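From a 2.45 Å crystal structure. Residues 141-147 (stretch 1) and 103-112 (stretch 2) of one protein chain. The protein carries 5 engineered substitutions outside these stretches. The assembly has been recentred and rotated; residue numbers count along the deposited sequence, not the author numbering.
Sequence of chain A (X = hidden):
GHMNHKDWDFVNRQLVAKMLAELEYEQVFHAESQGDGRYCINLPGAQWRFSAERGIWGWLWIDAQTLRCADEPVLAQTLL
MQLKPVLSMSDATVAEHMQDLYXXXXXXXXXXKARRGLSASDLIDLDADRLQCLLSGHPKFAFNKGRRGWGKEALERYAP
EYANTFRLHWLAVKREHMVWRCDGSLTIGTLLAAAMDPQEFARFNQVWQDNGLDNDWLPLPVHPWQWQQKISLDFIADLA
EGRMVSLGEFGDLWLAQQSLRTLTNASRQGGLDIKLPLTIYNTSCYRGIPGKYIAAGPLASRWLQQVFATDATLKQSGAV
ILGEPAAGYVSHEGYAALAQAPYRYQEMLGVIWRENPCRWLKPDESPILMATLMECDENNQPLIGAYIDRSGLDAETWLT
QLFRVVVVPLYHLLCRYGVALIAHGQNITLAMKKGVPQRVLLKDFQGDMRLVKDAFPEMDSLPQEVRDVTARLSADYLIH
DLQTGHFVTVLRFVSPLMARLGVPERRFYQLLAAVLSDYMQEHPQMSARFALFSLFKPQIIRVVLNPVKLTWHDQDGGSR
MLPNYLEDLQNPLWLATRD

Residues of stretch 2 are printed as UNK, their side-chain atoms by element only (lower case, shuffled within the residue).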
# COMPACT_ATOMS: atom_id res chain seq x y z
N PHE A 141 11.93 -15.59 18.05
CA PHE A 141 11.16 -15.86 16.85
C PHE A 141 12.06 -15.97 15.62
O PHE A 141 13.01 -15.20 15.45
CB PHE A 141 10.11 -14.77 16.64
CG PHE A 141 9.02 -14.79 17.68
CD1 PHE A 141 8.03 -15.76 17.64
CD2 PHE A 141 9.00 -13.86 18.70
CE1 PHE A 141 7.04 -15.79 18.60
CE2 PHE A 141 8.00 -13.88 19.66
CZ PHE A 141 7.02 -14.85 19.61
N ALA A 142 11.74 -16.94 14.76
CA ALA A 142 12.61 -17.28 13.64
C ALA A 142 12.74 -16.11 12.66
O ALA A 142 13.85 -15.80 12.21
CB ALA A 142 12.07 -18.52 12.93
N PHE A 143 11.63 -15.47 12.32
CA PHE A 143 11.61 -14.36 11.37
C PHE A 143 11.20 -13.10 12.13
O PHE A 143 10.08 -12.62 12.03
CB PHE A 143 10.65 -14.66 10.22
CG PHE A 143 10.83 -16.03 9.63
CD1 PHE A 143 12.09 -16.54 9.39
CD2 PHE A 143 9.73 -16.82 9.32
CE1 PHE A 143 12.26 -17.80 8.85
CE2 PHE A 143 9.89 -18.08 8.78
CZ PHE A 143 11.15 -18.57 8.54
N ASN A 144 12.14 -12.56 12.91
CA ASN A 144 11.82 -11.49 13.85
C ASN A 144 11.69 -10.12 13.19
O ASN A 144 11.44 -9.14 13.90
CB ASN A 144 12.86 -11.43 14.97
CG ASN A 144 14.25 -11.11 14.46
OD1 ASN A 144 14.45 -10.85 13.27
ND2 ASN A 144 15.22 -11.10 15.37
N LYS A 145 11.86 -10.01 11.87
CA LYS A 145 11.64 -8.75 11.17
C LYS A 145 10.56 -8.86 10.11
O LYS A 145 10.37 -7.92 9.33
CB LYS A 145 12.94 -8.25 10.54
CG LYS A 145 14.02 -7.90 11.54
CD LYS A 145 15.30 -7.49 10.84
CE LYS A 145 16.46 -7.41 11.81
NZ LYS A 145 16.83 -8.75 12.33
N GLY A 146 9.85 -9.98 10.04
CA GLY A 146 8.69 -10.06 9.17
C GLY A 146 7.57 -9.18 9.69
O GLY A 146 7.32 -9.10 10.90
N ARG A 147 6.91 -8.48 8.77
CA ARG A 147 5.84 -7.56 9.14
C ARG A 147 4.81 -7.58 8.02
O ARG A 147 5.07 -7.07 6.93
CB ARG A 147 6.39 -6.15 9.39
CG ARG A 147 7.54 -6.12 10.40
CD ARG A 147 8.25 -4.78 10.42
NE ARG A 147 9.30 -4.72 11.44
CZ ARG A 147 10.60 -4.91 11.23
NH1 ARG A 147 11.06 -5.19 10.01
NH2 ARG A 147 11.45 -4.82 12.24
N UNK A 103 12.01 -10.80 4.46
CA UNK A 103 12.08 -9.53 5.19
C UNK A 103 13.13 -9.58 6.28
O UNK A 103 13.80 -8.58 6.56
c UNK A 103 10.71 -9.18 5.78
N UNK A 104 13.30 -10.75 6.92
CA UNK A 104 14.30 -10.88 7.97
C UNK A 104 15.71 -10.88 7.39
O UNK A 104 16.61 -10.23 7.94
c UNK A 104 14.05 -12.15 8.79
c UNK A 104 15.09 -12.30 9.90
o UNK A 104 12.74 -12.10 9.37
N UNK A 105 15.93 -11.61 6.30
CA UNK A 105 17.25 -11.63 5.68
C UNK A 105 17.65 -10.25 5.18
O UNK A 105 18.81 -9.85 5.29
c UNK A 105 17.00 -14.99 3.69
c UNK A 105 17.00 -14.10 4.93
c UNK A 105 18.02 -14.59 5.94
c UNK A 105 17.27 -12.65 4.53
N UNK A 106 16.69 -9.50 4.62
CA UNK A 106 16.99 -8.14 4.20
C UNK A 106 17.46 -7.30 5.38
O UNK A 106 18.46 -6.58 5.28
c UNK A 106 15.75 -7.51 3.55
c UNK A 106 15.44 -7.99 2.13
c UNK A 106 14.07 -7.50 1.69
c UNK A 106 16.50 -7.51 1.15
N UNK A 107 16.74 -7.37 6.50
CA UNK A 107 17.15 -6.62 7.68
C UNK A 107 18.48 -7.09 8.24
O UNK A 107 19.31 -6.27 8.65
N UNK A 108 18.70 -8.40 8.26
CA UNK A 108 19.97 -8.93 8.74
C UNK A 108 21.12 -8.49 7.85
O UNK A 108 22.24 -8.27 8.33
o UNK A 108 18.67 -12.14 9.99
o UNK A 108 18.44 -10.07 10.69
c UNK A 108 18.93 -10.92 9.92
c UNK A 108 19.90 -10.45 8.84
N UNK A 109 20.88 -8.37 6.54
CA UNK A 109 21.90 -7.85 5.64
C UNK A 109 22.21 -6.39 5.95
O UNK A 109 23.37 -5.96 5.87
c UNK A 109 21.42 -9.43 3.63
c UNK A 109 21.45 -8.00 4.19
c UNK A 109 20.64 -9.47 2.33
c UNK A 109 22.82 -9.96 3.42
N UNK A 110 21.18 -5.60 6.29
CA UNK A 110 21.40 -4.21 6.66
C UNK A 110 22.25 -4.11 7.92
O UNK A 110 23.21 -3.33 7.98
n UNK A 110 21.66 -0.24 6.41
o UNK A 110 20.75 -1.59 4.87
c UNK A 110 20.89 -1.26 6.04
c UNK A 110 20.20 -2.02 7.16
c UNK A 110 20.06 -3.50 6.84
N UNK A 111 21.90 -4.88 8.95
CA UNK A 111 22.64 -4.82 10.20
C UNK A 111 24.09 -5.25 9.99
O UNK A 111 25.01 -4.67 10.59
c UNK A 111 21.97 -5.71 11.25
c UNK A 111 19.92 -6.32 12.58
c UNK A 111 20.58 -3.93 12.34
c UNK A 111 20.56 -5.29 11.66
N UNK A 112 24.31 -6.25 9.14
CA UNK A 112 25.67 -6.68 8.85
C UNK A 112 26.48 -5.57 8.19
O UNK A 112 27.64 -5.34 8.55
c UNK A 112 27.57 -9.16 9.01
c UNK A 112 26.69 -9.85 6.79
c UNK A 112 25.64 -7.93 7.96
c UNK A 112 26.95 -8.68 7.71

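Position 103 has one side-chain atom, a carbon. It points toward stretch 1, and its CB lies 3.8 Å from Lys145 O and 4.0 Å from Gly146 CA. This is Ala103.

The CB of position 104 carries one oxygen and one carbon. That oxygen lies 3.2 Å from Phe143 CA, and the carbon 3.7 Å from Asn144 OD1. The beta-branched hydroxyl pattern is that of threonine, so this is Thr104. The oxygen is OG1 and the methyl is CG2. Lys145 N gives a weak hydrogen bond, 3.4 Å to Thr104 OG1.

Position 105 has four carbons, forked at the second. It makes no contact with stretch 1. This is Leu105.

Position 106 again has four carbons with the fork at the second, and no contact. This is Leu106.

Position 107 has no side-chain atoms. Its CA lies 3.8 Å from Lys145 CD. It is Gly107. An ideal CB here would point toward stretch 1 and lie 2.3 Å from Lys145 CD, a clash. The bare backbone leaves room for the lysine chain.

Position 108 has two carbons, the second carrying two oxygens. One oxygen is 2.7 Å from Lys145 NZ. A carboxylate this short makes it Asp108, and that oxygen is OD1. The pair forms a salt bridge.

Position 109 has four carbons, forked at the second, out of reach of stretch 1. This is Leu109.

Position 110 has three carbons, the third carrying one oxygen and one nitrogen. The amide identifies Gln110. It is also out of reach.

Position 111 has four carbons, forked at the second, and points toward stretch 1. One carbon at the fork's end lies 3.7 Å from Lys145 CE. This is Leu111, and that carbon is CD1.

Position 112 has four carbons, forked at the second, and is out of reach. This is Leu112.

The contact centres on Lys145. Residues Phe143 to Gly146 form a type I beta turn, which rests against the helix at Thr104. The CA atoms of Lys145 and Thr104 are 4.7 Å apart. From there the lysine side chain extends along the helix. It passes Gly107, and its CE packs against Leu111. At its end the charged amine meets Asp108. Lys145 NZ also gives a weak hydrogen bond to Asn144 OD1, 3.3 Å. The contacts recur with the helical repeat: 103 and 104 lie by the turn's backbone, and 107, 108 and 111 line the path of the Lys145 side chain. The contact buries 319 Å², both sides summed.

Stretch 2 103-112: ATLLGDLQLL
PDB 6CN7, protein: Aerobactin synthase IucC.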